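6-carboxyhexanoate--coa ligase (Bacillus subtilis, PDB 5FLG) belongs to the 6-carboxyhexanoate--CoA ligase family, a mixed alpha/beta protein found here as two chains with magnesium, phosphoaminophosphonic acid-adenylate ester and pimelic acid bound. Local coordinates at residues F157-L162 against I252-D257; R33-P36 against H42-N45; S72-Q77 against V182-A187. All coordinates share one frame; numbering follows the deposited sequence.

Interaction 1. Residues F157-L162 against I252-D257; sequences FEKWAL and IEWEED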
ATOM      1  N   PHE A 157       9.170 -16.433 -19.483  1.00 27.80           N
ATOM      2  CA  PHE A 157       7.802 -16.878 -19.728  1.00 26.89           C
ATOM      3  C   PHE A 157       7.392 -16.852 -21.191  1.00 27.56           C
ATOM      4  O   PHE A 157       6.790 -17.807 -21.697  1.00 27.46           O
ATOM      5  CB  PHE A 157       6.800 -16.030 -18.940  1.00 25.62           C
ATOM      6  CG  PHE A 157       5.369 -16.314 -19.298  1.00 26.48           C
ATOM      7  CD1 PHE A 157       4.761 -17.490 -18.885  1.00 28.70           C
ATOM      8  CD2 PHE A 157       4.599 -15.375 -19.997  1.00 30.81           C
ATOM      9  CE1 PHE A 157       3.484 -17.820 -19.328  1.00 28.08           C
ATOM     10  CE2 PHE A 157       3.301 -15.665 -20.375  1.00 29.90           C
ATOM     11  CZ  PHE A 157       2.729 -16.882 -20.008  1.00 32.10           C
ATOM     12  N   GLU A 158       7.717 -15.777 -21.901  1.00 32.00           N
ATOM     13  CA  GLU A 158       7.349 -15.714 -23.323  1.00 33.48           C
ATOM     14  C   GLU A 158       8.002 -16.839 -24.120  1.00 30.65           C
ATOM     15  O   GLU A 158       7.360 -17.496 -24.962  1.00 29.73           O
ATOM     16  CB  GLU A 158       7.754 -14.360 -23.905  1.00 38.88           C
ATOM     17  CG  GLU A 158       6.910 -13.187 -23.412  1.00 45.92           C
ATOM     18  CD  GLU A 158       5.636 -12.947 -24.235  1.00 55.01           C
ATOM     19  OE1 GLU A 158       5.648 -13.192 -25.466  1.00 72.14           O
ATOM     20  OE2 GLU A 158       4.609 -12.491 -23.666  1.00 58.80           O
ATOM     21  N   LYS A 159       9.250 -17.126 -23.805  1.00 32.81           N
ATOM     22  CA  LYS A 159       9.929 -18.251 -24.434  1.00 38.24           C
ATOM     23  C   LYS A 159       9.246 -19.568 -24.111  1.00 38.96           C
ATOM     24  O   LYS A 159       8.894 -20.335 -25.016  1.00 34.42           O
ATOM     25  CB  LYS A 159      11.378 -18.313 -23.976  1.00 41.60           C
ATOM     26  CG  LYS A 159      12.222 -19.171 -24.877  1.00 50.12           C
ATOM     27  CD  LYS A 159      13.687 -18.758 -24.881  1.00 59.26           C
ATOM     28  CE  LYS A 159      14.381 -19.372 -26.090  1.00 66.34           C
ATOM     29  NZ  LYS A 159      15.823 -19.009 -26.185  1.00 74.52           N
ATOM     30  N   TRP A 160       8.894 -19.755 -22.840  1.00 34.92           N
ATOM     31  CA  TRP A 160       8.160 -20.958 -22.460  1.00 32.63           C
ATOM     32  C   TRP A 160       6.823 -21.098 -23.199  1.00 31.03           C
ATOM     33  O   TRP A 160       6.462 -22.164 -23.697  1.00 30.14           O
ATOM     34  CB  TRP A 160       7.928 -20.982 -20.942  1.00 34.71           C
ATOM     35  CG  TRP A 160       7.000 -22.043 -20.546  1.00 31.44           C
ATOM     36  CD1 TRP A 160       7.324 -23.301 -20.110  1.00 38.37           C
ATOM     37  CD2 TRP A 160       5.590 -21.943 -20.474  1.00 30.10           C
ATOM     38  NE1 TRP A 160       6.179 -24.021 -19.860  1.00 32.79           N
ATOM     39  CE2 TRP A 160       5.102 -23.201 -20.049  1.00 33.67           C
ATOM     40  CE3 TRP A 160       4.677 -20.927 -20.761  1.00 30.62           C
ATOM     41  CZ2 TRP A 160       3.758 -23.453 -19.873  1.00 36.29           C
ATOM     42  CZ3 TRP A 160       3.332 -21.190 -20.622  1.00 34.55           C
ATOM     43  CH2 TRP A 160       2.881 -22.434 -20.156  1.00 38.02           C
ATOM     44  N   ALA A 161       6.089 -20.009 -23.332  1.00 31.82           N
ATOM     45  CA  ALA A 161       4.787 -20.116 -23.945  1.00 30.39           C
ATOM     46  C   ALA A 161       4.885 -20.443 -25.432  1.00 30.74           C
ATOM     47  O   ALA A 161       4.110 -21.228 -25.969  1.00 30.01           O
ATOM     48  CB  ALA A 161       4.023 -18.833 -23.741  1.00 32.66           C
ATOM     49  N   LEU A 162       5.908 -19.919 -26.070  1.00 33.81           N
ATOM     50  CA  LEU A 162       6.160 -20.231 -27.480  1.00 41.08           C
ATOM     51  C   LEU A 162       6.420 -21.715 -27.633  1.00 38.86           C
ATOM     52  O   LEU A 162       5.705 -22.403 -28.351  1.00 41.57           O
ATOM     53  CB  LEU A 162       7.373 -19.444 -27.984  1.00 41.54           C
ATOM     54  CG  LEU A 162       7.709 -19.550 -29.472  1.00 44.47           C
ATOM     55  CD1 LEU A 162       6.467 -19.459 -30.342  1.00 46.87           C
ATOM     56  CD2 LEU A 162       8.695 -18.455 -29.835  1.00 48.51           C
ATOM     57  N   ILE A 252      10.220 -18.518 -11.160  1.00 26.21           N
ATOM     58  CA  ILE A 252      10.106 -19.557 -12.151  1.00 25.42           C
ATOM     59  C   ILE A 252      11.135 -19.296 -13.273  1.00 29.68           C
ATOM     60  O   ILE A 252      11.231 -18.197 -13.810  1.00 33.58           O
ATOM     61  CB  ILE A 252       8.709 -19.594 -12.748  1.00 28.98           C
ATOM     62  CG1 ILE A 252       7.666 -19.698 -11.650  1.00 29.43           C
ATOM     63  CG2 ILE A 252       8.605 -20.722 -13.743  1.00 29.68           C
ATOM     64  CD1 ILE A 252       7.761 -20.976 -10.839  1.00 29.32           C
ATOM     65  N   GLU A 253      11.899 -20.309 -13.638  1.00 35.18           N
ATOM     66  CA  GLU A 253      12.751 -20.216 -14.804  1.00 35.73           C
ATOM     67  C   GLU A 253      12.655 -21.515 -15.540  1.00 39.79           C
ATOM     68  O   GLU A 253      13.042 -22.568 -15.022  1.00 34.46           O
ATOM     69  CB  GLU A 253      14.203 -19.946 -14.432  1.00 42.55           C
ATOM     70  CG  GLU A 253      15.038 -19.579 -15.650  1.00 54.63           C
ATOM     71  CD  GLU A 253      16.531 -19.762 -15.450  1.00 63.94           C
ATOM     72  OE1 GLU A 253      17.046 -19.402 -14.364  1.00 66.54           O
ATOM     73  OE2 GLU A 253      17.192 -20.211 -16.420  1.00 72.28           O
ATOM     74  N   TRP A 254      12.074 -21.456 -16.730  1.00 30.92           N
ATOM     75  CA  TRP A 254      12.010 -22.634 -17.559  1.00 33.06           C
ATOM     76  C   TRP A 254      13.306 -22.796 -18.347  1.00 36.89           C
ATOM     77  O   TRP A 254      13.830 -21.829 -18.869  1.00 33.42           O
ATOM     78  CB  TRP A 254      10.855 -22.517 -18.486  1.00 34.11           C
ATOM     79  CG  TRP A 254      10.875 -23.508 -19.576  1.00 39.54           C
ATOM     80  CD1 TRP A 254      10.536 -24.812 -19.486  1.00 42.40           C
ATOM     81  CD2 TRP A 254      11.204 -23.264 -20.944  1.00 44.90           C
ATOM     82  NE1 TRP A 254      10.643 -25.408 -20.714  1.00 47.74           N
ATOM     83  CE2 TRP A 254      11.031 -24.471 -21.632  1.00 46.30           C
ATOM     84  CE3 TRP A 254      11.581 -22.125 -21.663  1.00 48.45           C
ATOM     85  CZ2 TRP A 254      11.197 -24.576 -23.008  1.00 42.93           C
ATOM     86  CZ3 TRP A 254      11.776 -22.240 -23.026  1.00 48.48           C
ATOM     87  CH2 TRP A 254      11.609 -23.467 -23.676  1.00 47.44           C
ATOM     88  N   GLU A 255      13.912 -23.971 -18.259  1.00 37.00           N
ATOM     89  CA  GLU A 255      15.174 -24.257 -18.956  1.00 43.21           C
ATOM     90  C   GLU A 255      14.903 -24.850 -20.309  1.00 42.91           C
ATOM     91  O   GLU A 255      14.502 -26.014 -20.419  1.00 41.20           O
ATOM     92  CB  GLU A 255      16.009 -25.267 -18.156  1.00 53.28           C
ATOM     93  CG  GLU A 255      16.252 -24.853 -16.716  1.00 54.26           C
ATOM     94  CD  GLU A 255      17.570 -24.141 -16.521  1.00 65.57           C
ATOM     95  OE1 GLU A 255      18.611 -24.705 -16.927  1.00 76.25           O
ATOM     96  OE2 GLU A 255      17.570 -23.041 -15.924  1.00 76.53           O
ATOM     97  N   GLU A 256      15.105 -24.048 -21.336  1.00 51.82           N
ATOM     98  CA  GLU A 256      14.912 -24.480 -22.690  1.00 55.77           C
ATOM     99  C   GLU A 256      15.872 -25.622 -22.912  1.00 52.53           C
ATOM    100  O   GLU A 256      15.574 -26.571 -23.584  1.00 47.99           O
ATOM    101  CB  GLU A 256      15.195 -23.323 -23.641  1.00 65.11           C
ATOM    102  CG  GLU A 256      15.656 -23.723 -25.026  1.00 74.86           C
ATOM    103  CD  GLU A 256      15.346 -22.686 -26.087  1.00 87.66           C
ATOM    104  OE1 GLU A 256      14.212 -22.165 -26.108  1.00 94.30           O
ATOM    105  OE2 GLU A 256      16.237 -22.409 -26.904  1.00 90.22           O
ATOM    106  N   ASP A 257      17.030 -25.496 -22.305  1.00 53.36           N
ATOM    107  CA  ASP A 257      18.111 -26.397 -22.521  1.00 73.50           C
ATOM    108  C   ASP A 257      17.689 -27.816 -22.176  1.00 80.74           C
ATOM    109  O   ASP A 257      18.075 -28.707 -22.899  1.00 90.75           O
ATOM    110  CB  ASP A 257      19.397 -25.924 -21.819  1.00 68.94           C
ATOM    111  CG  ASP A 257      20.103 -24.816 -22.599  1.00 78.16           C
ATOM    112  OD1 ASP A 257      19.875 -24.700 -23.818  1.00 77.39           O
ATOM    113  OD2 ASP A 257      20.871 -24.046 -22.003  1.00 81.90           O
TER

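Interaction 2. Residues R33-P36 against H42-N45; sequences RLIP and HTVN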
ATOM      1  N   ARG A  33       4.142  -9.899  -6.858  1.00 23.80           N
ATOM      2  CA  ARG A  33       5.249  -9.903  -7.795  1.00 25.60           C
ATOM      3  C   ARG A  33       6.498  -9.983  -6.957  1.00 24.82           C
ATOM      4  O   ARG A  33       6.472  -9.693  -5.778  1.00 25.12           O
ATOM      5  CB  ARG A  33       5.289  -8.609  -8.653  1.00 28.09           C
ATOM      6  CG  ARG A  33       4.063  -8.409  -9.544  1.00 30.42           C
ATOM      7  CD  ARG A  33       3.991  -9.395 -10.714  1.00 31.91           C
ATOM      8  NE  ARG A  33       5.173  -9.238 -11.570  1.00 41.39           N
ATOM      9  CZ  ARG A  33       5.356  -8.241 -12.437  1.00 51.62           C
ATOM     10  NH1 ARG A  33       4.391  -7.364 -12.664  1.00 49.23           N
ATOM     11  NH2 ARG A  33       6.510  -8.116 -13.077  1.00 52.76           N
ATOM     12  N   LEU A  34       7.570 -10.476  -7.555  1.00 27.43           N
ATOM     13  CA  LEU A  34       8.866 -10.503  -6.917  1.00 27.99           C
ATOM     14  C   LEU A  34       9.935 -10.033  -7.924  1.00 26.74           C
ATOM     15  O   LEU A  34      10.164 -10.686  -8.910  1.00 26.20           O
ATOM     16  CB  LEU A  34       9.124 -11.932  -6.459  1.00 28.13           C
ATOM     17  CG  LEU A  34      10.410 -12.226  -5.720  1.00 32.96           C
ATOM     18  CD1 LEU A  34      10.343 -11.585  -4.342  1.00 33.25           C
ATOM     19  CD2 LEU A  34      10.608 -13.737  -5.609  1.00 33.63           C
ATOM     20  N   ILE A  35      10.643  -8.961  -7.611  1.00 26.15           N
ATOM     21  CA  ILE A  35      11.392  -8.242  -8.625  1.00 31.05           C
ATOM     22  C   ILE A  35      12.629  -7.571  -8.075  1.00 29.65           C
ATOM     23  O   ILE A  35      12.711  -7.261  -6.888  1.00 31.75           O
ATOM     24  CB  ILE A  35      10.536  -7.126  -9.264  1.00 26.71           C
ATOM     25  CG1 ILE A  35       9.965  -6.227  -8.163  1.00 30.38           C
ATOM     26  CG2 ILE A  35       9.441  -7.736 -10.123  1.00 24.30           C
ATOM     27  CD1 ILE A  35       9.766  -4.779  -8.620  1.00 31.36           C
ATOM     28  N   PRO A  36      13.636  -7.407  -8.937  1.00 28.79           N
ATOM     29  CA  PRO A  36      14.703  -6.483  -8.619  1.00 28.24           C
ATOM     30  C   PRO A  36      14.240  -5.034  -8.605  1.00 29.23           C
ATOM     31  O   PRO A  36      13.212  -4.706  -9.207  1.00 28.55           O
ATOM     32  CB  PRO A  36      15.713  -6.698  -9.751  1.00 28.58           C
ATOM     33  CG  PRO A  36      14.982  -7.399 -10.824  1.00 28.84           C
ATOM     34  CD  PRO A  36      13.651  -7.849 -10.334  1.00 27.54           C
ATOM     35  N   HIS A  42       7.794   0.048 -13.292  1.00 28.93           N
ATOM     36  CA  HIS A  42       6.967  -0.730 -14.197  1.00 30.95           C
ATOM     37  C   HIS A  42       6.023  -1.646 -13.451  1.00 31.94           C
ATOM     38  O   HIS A  42       4.933  -1.917 -13.912  1.00 32.64           O
ATOM     39  CB  HIS A  42       7.867  -1.543 -15.133  1.00 39.42           C
ATOM     40  CG  HIS A  42       7.134  -2.543 -15.979  1.00 54.16           C
ATOM     41  ND1 HIS A  42       6.563  -2.218 -17.195  1.00 69.74           N
ATOM     42  CD2 HIS A  42       6.920  -3.872 -15.808  1.00 63.82           C
ATOM     43  CE1 HIS A  42       5.948  -3.280 -17.686  1.00 72.26           C
ATOM     44  NE2 HIS A  42       6.151  -4.298 -16.866  1.00 65.55           N
ATOM     45  N   THR A  43       6.474  -2.213 -12.335  1.00 27.25           N
ATOM     46  CA  THR A  43       5.704  -3.248 -11.661  1.00 25.87           C
ATOM     47  C   THR A  43       4.575  -2.627 -10.859  1.00 23.57           C
ATOM     48  O   THR A  43       3.457  -3.068 -10.930  1.00 27.63           O
ATOM     49  CB  THR A  43       6.594  -4.009 -10.687  1.00 24.27           C
ATOM     50  OG1 THR A  43       7.597  -4.706 -11.421  1.00 27.72           O
ATOM     51  CG2 THR A  43       5.794  -5.005  -9.869  1.00 28.51           C
ATOM     52  N   VAL A  44       4.863  -1.540 -10.172  1.00 25.51           N
ATOM     53  CA  VAL A  44       3.835  -0.808  -9.482  1.00 27.71           C
ATOM     54  C   VAL A  44       2.773  -0.328 -10.470  1.00 32.37           C
ATOM     55  O   VAL A  44       1.573  -0.432 -10.193  1.00 30.43           O
ATOM     56  CB  VAL A  44       4.437   0.366  -8.699  1.00 26.87           C
ATOM     57  CG1 VAL A  44       3.349   1.276  -8.173  1.00 28.69           C
ATOM     58  CG2 VAL A  44       5.287  -0.158  -7.545  1.00 31.34           C
ATOM     59  N   ASN A  45       3.193   0.153 -11.640  1.00 30.11           N
ATOM     60  CA  ASN A  45       2.210   0.517 -12.664  1.00 29.64           C
ATOM     61  C   ASN A  45       1.423  -0.668 -13.235  1.00 31.79           C
ATOM     62  O   ASN A  45       0.231  -0.553 -13.514  1.00 31.55           O
ATOM     63  CB  ASN A  45       2.897   1.288 -13.781  1.00 32.33           C
ATOM     64  CG  ASN A  45       3.027   2.751 -13.450  1.00 29.75           C
ATOM     65  OD1 ASN A  45       2.029   3.447 -13.416  1.00 36.68           O
ATOM     66  ND2 ASN A  45       4.200   3.177 -13.015  1.00 28.22           N
TER

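Interaction 3. Residues S72-Q77 against V182-A187; sequences SIKTIQ and VSRHPA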
ATOM      1  N   SER A  72      16.644 -16.139   0.952  1.00 38.72           N
ATOM      2  CA  SER A  72      17.289 -16.322  -0.349  1.00 43.64           C
ATOM      3  C   SER A  72      16.294 -16.940  -1.339  1.00 38.76           C
ATOM      4  O   SER A  72      15.411 -17.704  -0.939  1.00 30.58           O
ATOM      5  CB  SER A  72      18.521 -17.219  -0.223  1.00 51.80           C
ATOM      6  OG  SER A  72      18.127 -18.436   0.373  1.00 55.69           O
ATOM      7  N   ILE A  73      16.363 -16.482  -2.595  1.00 31.96           N
ATOM      8  CA  ILE A  73      15.405 -16.850  -3.615  1.00 32.37           C
ATOM      9  C   ILE A  73      15.736 -18.215  -4.140  1.00 29.60           C
ATOM     10  O   ILE A  73      16.868 -18.527  -4.399  1.00 32.78           O
ATOM     11  CB  ILE A  73      15.480 -15.890  -4.835  1.00 38.24           C
ATOM     12  CG1 ILE A  73      15.483 -14.438  -4.380  1.00 38.24           C
ATOM     13  CG2 ILE A  73      14.321 -16.123  -5.786  1.00 44.03           C
ATOM     14  CD1 ILE A  73      14.363 -14.072  -3.452  1.00 37.24           C
ATOM     15  N   LYS A  74      14.719 -18.974  -4.455  1.00 30.38           N
ATOM     16  CA  LYS A  74      14.901 -20.265  -5.047  1.00 33.35           C
ATOM     17  C   LYS A  74      14.258 -20.194  -6.401  1.00 29.77           C
ATOM     18  O   LYS A  74      13.100 -19.765  -6.508  1.00 32.76           O
ATOM     19  CB  LYS A  74      14.183 -21.318  -4.211  1.00 32.52           C
ATOM     20  CG  LYS A  74      14.102 -22.669  -4.895  1.00 37.24           C
ATOM     21  CD  LYS A  74      15.483 -23.187  -5.259  1.00 39.66           C
ATOM     22  CE  LYS A  74      15.383 -24.588  -5.836  1.00 43.72           C
ATOM     23  NZ  LYS A  74      16.597 -25.401  -5.524  1.00 41.78           N
ATOM     24  N   THR A  75      14.880 -20.867  -7.354  1.00 28.01           N
ATOM     25  CA  THR A  75      14.394 -20.884  -8.724  1.00 35.69           C
ATOM     26  C   THR A  75      14.001 -22.292  -9.067  1.00 31.07           C
ATOM     27  O   THR A  75      14.810 -23.164  -8.947  1.00 32.27           O
ATOM     28  CB  THR A  75      15.510 -20.381  -9.678  1.00 34.35           C
ATOM     29  OG1 THR A  75      15.749 -19.008  -9.397  1.00 33.70           O
ATOM     30  CG2 THR A  75      15.141 -20.525 -11.105  1.00 37.27           C
ATOM     31  N   ILE A  76      12.815 -22.460  -9.641  1.00 27.31           N
ATOM     32  CA  ILE A  76      12.288 -23.741 -10.064  1.00 27.16           C
ATOM     33  C   ILE A  76      11.724 -23.682 -11.462  1.00 29.96           C
ATOM     34  O   ILE A  76      11.460 -22.596 -12.002  1.00 32.82           O
ATOM     35  CB  ILE A  76      11.159 -24.219  -9.144  1.00 30.21           C
ATOM     36  CG1 ILE A  76      10.033 -23.208  -9.111  1.00 32.04           C
ATOM     37  CG2 ILE A  76      11.665 -24.489  -7.730  1.00 36.04           C
ATOM     38  CD1 ILE A  76       8.793 -23.692  -8.404  1.00 28.79           C
ATOM     39  N   GLN A  77      11.605 -24.853 -12.066  1.00 28.25           N
ATOM     40  CA  GLN A  77      10.866 -25.061 -13.294  1.00 31.82           C
ATOM     41  C   GLN A  77       9.366 -24.986 -13.109  1.00 33.04           C
ATOM     42  O   GLN A  77       8.865 -25.244 -12.028  1.00 27.42           O
ATOM     43  CB  GLN A  77      11.163 -26.443 -13.873  1.00 37.10           C
ATOM     44  CG  GLN A  77      12.615 -26.670 -14.223  1.00 39.97           C
ATOM     45  CD  GLN A  77      12.985 -26.111 -15.581  1.00 45.47           C
ATOM     46  OE1 GLN A  77      13.994 -25.450 -15.696  1.00 54.96           O
ATOM     47  NE2 GLN A  77      12.187 -26.400 -16.622  1.00 43.79           N
ATOM     48  N   VAL A 182       3.042 -23.667  -5.279  1.00 33.04           N
ATOM     49  CA  VAL A 182       2.182 -24.378  -4.374  1.00 33.17           C
ATOM     50  C   VAL A 182       2.445 -25.883  -4.467  1.00 34.39           C
ATOM     51  O   VAL A 182       2.528 -26.565  -3.455  1.00 33.09           O
ATOM     52  CB  VAL A 182       0.714 -24.046  -4.644  1.00 29.23           C
ATOM     53  CG1 VAL A 182      -0.204 -24.976  -3.873  1.00 29.35           C
ATOM     54  CG2 VAL A 182       0.431 -22.605  -4.244  1.00 30.24           C
ATOM     55  N   SER A 183       2.567 -26.396  -5.684  1.00 31.28           N
ATOM     56  CA  SER A 183       2.695 -27.834  -5.876  1.00 33.96           C
ATOM     57  C   SER A 183       3.994 -28.406  -5.301  1.00 34.90           C
ATOM     58  O   SER A 183       4.076 -29.594  -4.988  1.00 36.36           O
ATOM     59  CB  SER A 183       2.625 -28.148  -7.339  1.00 30.87           C
ATOM     60  OG  SER A 183       2.595 -29.537  -7.558  1.00 29.88           O
ATOM     61  N   ARG A 184       5.035 -27.583  -5.324  1.00 35.01           N
ATOM     62  CA  ARG A 184       6.322 -27.915  -4.735  1.00 41.22           C
ATOM     63  C   ARG A 184       6.194 -28.242  -3.231  1.00 37.92           C
ATOM     64  O   ARG A 184       6.975 -28.992  -2.670  1.00 35.14           O
ATOM     65  CB  ARG A 184       7.242 -26.719  -4.927  1.00 39.64           C
ATOM     66  CG  ARG A 184       8.649 -26.911  -4.401  1.00 47.89           C
ATOM     67  CD  ARG A 184       9.668 -26.341  -5.381  1.00 51.18           C
ATOM     68  NE  ARG A 184      11.030 -26.418  -4.860  1.00 55.36           N
ATOM     69  CZ  ARG A 184      11.436 -25.747  -3.792  1.00 51.48           C
ATOM     70  NH1 ARG A 184      10.574 -24.981  -3.136  1.00 52.88           N
ATOM     71  NH2 ARG A 184      12.679 -25.869  -3.363  1.00 55.78           N
ATOM     72  N   HIS A 185       5.284 -27.580  -2.548  1.00 33.30           N
ATOM     73  CA  HIS A 185       5.176 -27.793  -1.123  1.00 34.15           C
ATOM     74  C   HIS A 185       4.879 -29.246  -0.767  1.00 30.49           C
ATOM     75  O   HIS A 185       3.938 -29.830  -1.250  1.00 30.77           O
ATOM     76  CB  HIS A 185       4.130 -26.879  -0.532  1.00 34.60           C
ATOM     77  CG  HIS A 185       4.201 -26.788   0.953  1.00 40.31           C
ATOM     78  ND1 HIS A 185       3.882 -27.851   1.775  1.00 43.42           N
ATOM     79  CD2 HIS A 185       4.633 -25.797   1.765  1.00 41.30           C
ATOM     80  CE1 HIS A 185       4.084 -27.510   3.035  1.00 41.09           C
ATOM     81  NE2 HIS A 185       4.508 -26.257   3.059  1.00 49.58           N
ATOM     82  N   PRO A 186       5.720 -29.854   0.064  1.00 30.39           N
ATOM     83  CA  PRO A 186       5.503 -31.306   0.284  1.00 33.05           C
ATOM     84  C   PRO A 186       4.137 -31.700   0.879  1.00 29.74           C
ATOM     85  O   PRO A 186       3.650 -32.782   0.602  1.00 31.22           O
ATOM     86  CB  PRO A 186       6.651 -31.729   1.219  1.00 30.18           C
ATOM     87  CG  PRO A 186       7.308 -30.490   1.703  1.00 33.57           C
ATOM     88  CD  PRO A 186       6.794 -29.286   0.896  1.00 31.74           C
ATOM     89  N   ALA A 187       3.420 -30.791   1.517  1.00 33.34           N
ATOM     90  CA  ALA A 187       2.103 -31.178   2.062  1.00 35.52           C
ATOM     91  C   ALA A 187       0.927 -31.041   1.074  1.00 39.16           C
ATOM     92  O   ALA A 187      -0.173 -31.571   1.316  1.00 33.57           O
ATOM     93  CB  ALA A 187       1.829 -30.406   3.341  1.00 39.75           C
TER

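Interaction 1. Residues F157-L162 against I252-D257
The two faces of the Trp-254 indole have different neighbours: Trp-160 CD1 stands 3.6 Å above one, offset toward the rim, and the backbone N of Glu-256 lies 3.9 Å above the other, over its centre. At the indole edge, Lys-159 CG approaches Trp-254 CZ3 to 3.6 Å, in the ring plane. The two tryptophans form a T-shaped (edge-to-face) pair that joins helix 154-164 to the C-terminal loop after strand 250-252. Their five-membered rings are turned 81° apart, with centroids 4.8 Å from each other, and the edge belongs to Trp-160. CG of Trp-160 is anti to the backbone N (chi1 170°), which turns the indole so that CD1 faces Trp-254 and another part of its edge lies level with Phe-157 O. Trp-152 and His-163 each meet one of the indoles, and Asn-156 OD1 accepts a hydrogen bond from the backbone N of Trp-254. The Trp-160 side chain is about 8 Å from the bound pimelic acid. At the exposed margin, extended side chains of Lys-159 and Glu-256 cross at about a right angle; the salt bridge from Lys-159 NZ to Glu-256 OE2, at 3.5 Å, is weak and its exact geometry doubtful. The helix backbone takes part more firmly: Trp-160 CA makes a CH-pi contact 4.0 Å from the centroid of the Trp-254 six-membered ring, 24° off its normal.

Interaction 2. Residues R33-P36 against H42-N45
Thr-43, on helix 40-52, bridges helix and strand 26-36 by presenting its two branches to two different strand residues, Ile-35 and Arg-33. The strand lies at one border of the antiparallel three-stranded sheet, and Arg-33 and Ile-35, alternate residues, both project toward the helix. The buried part of the contact is Thr-43 against Ile-35, which meet tip to tip: Ile-35 CD1 comes within 3.5 Å of Thr-43 OG1, and Ile-35 CG2 is 3.8 Å from that same oxygen. Val-11 of the neighbouring strand 8-17 touches both side chains.

Toward solvent the contact is looser. Thr-43 CG2 lies 3.8 Å from Arg-33 CG and also sits over one face of the guanidinium, 3.9 Å above its plane and offset toward the rim. Bends at chi2 (-71°) and chi3 (-60°) curl the arginine chain back so that both its aliphatic part and its flat end reach this one methyl. The exposed His-42 is more distant, its NE2 5.4 Å from Arg-33 NH2. Next along the helix, Val-44 turns from the strand and packs on Leu-48 of the second subunit, placing this helix between sheet and dimer partner.

No hydrogen bond crosses between the segments, and two polar atoms of the contact are bonded outside it: Arg-33 NE in a salt bridge with Asp-151, Thr-43 OG1 in a hydrogen bond with Glu-39 O. Strand and helix therefore meet through van der Waals packing, and the bond to Glu-39 O, one turn back along the chain, is consistent with OG1 lying against the methyls of Ile-35.

Interaction 3. Residues S72-Q77 against V182-A187
Lys-74 is the first residue of segment 72-77 to meet Arg-184, and its CG lies over one face of the arginine's guanidinium, 3.8 Å from NH2. The strand it opens, 74-76, borders a three-stranded parallel sheet, and Arg-184 comes from helix 170-184, so the contact joins the edge strand of the sheet to that helix in this alpha/beta fold. The lysine chain bends at chi2 (57°), crosses the arginine at about a right angle, and brings CE to 3.9 Å from Arg-184 NH2. The charged ends are not bonded to each other: Lys-74 NZ stands 4.5 Å from Arg-184 NH2, a like-charge pair that is probably mildly unfavourable, though solvent could screen it at this surface site.

Two residues on, Ile-76 again points toward the helix. Both Ile-76 and Arg-184 pack on Ile-250 of the adjoining strand, and Arg-184 touches Gln-248 as well, so its chain spans edge strand 74-76 and middle strand 250-252. No hydrogen bond links the two segments. The CG2 branch of Ile-76 does most of the touching and meets the guanidinium obliquely: it lies 3.6 Å from Arg-184 CD and 3.5 Å from Arg-184 NE.

How the interactions relate
From the N terminus, interaction 2 comes first and is local: only five residues separate strand 26-36 from the helix segment 42-45, and the contact closes that short connection, tying the antiparallel sheet to helix 40-52. Interactions 3 and 1 are long-range and cross, their segments alternating as 72-77, 157-162, 182-187 and 252-257; they close loops of 104 and 89 residues. Successive helices 170-184 and 154-164 are thereby tied to the parallel sheet and the C-terminal loop. These two contacts touch where the Glu-253 N to Ile-76 O distance of 2.8 Å indicates a probable hydrogen bond. Interaction 2 touches neither; its nearest atoms are about 4 Å from interaction 3 and about 7 Å from interaction 1.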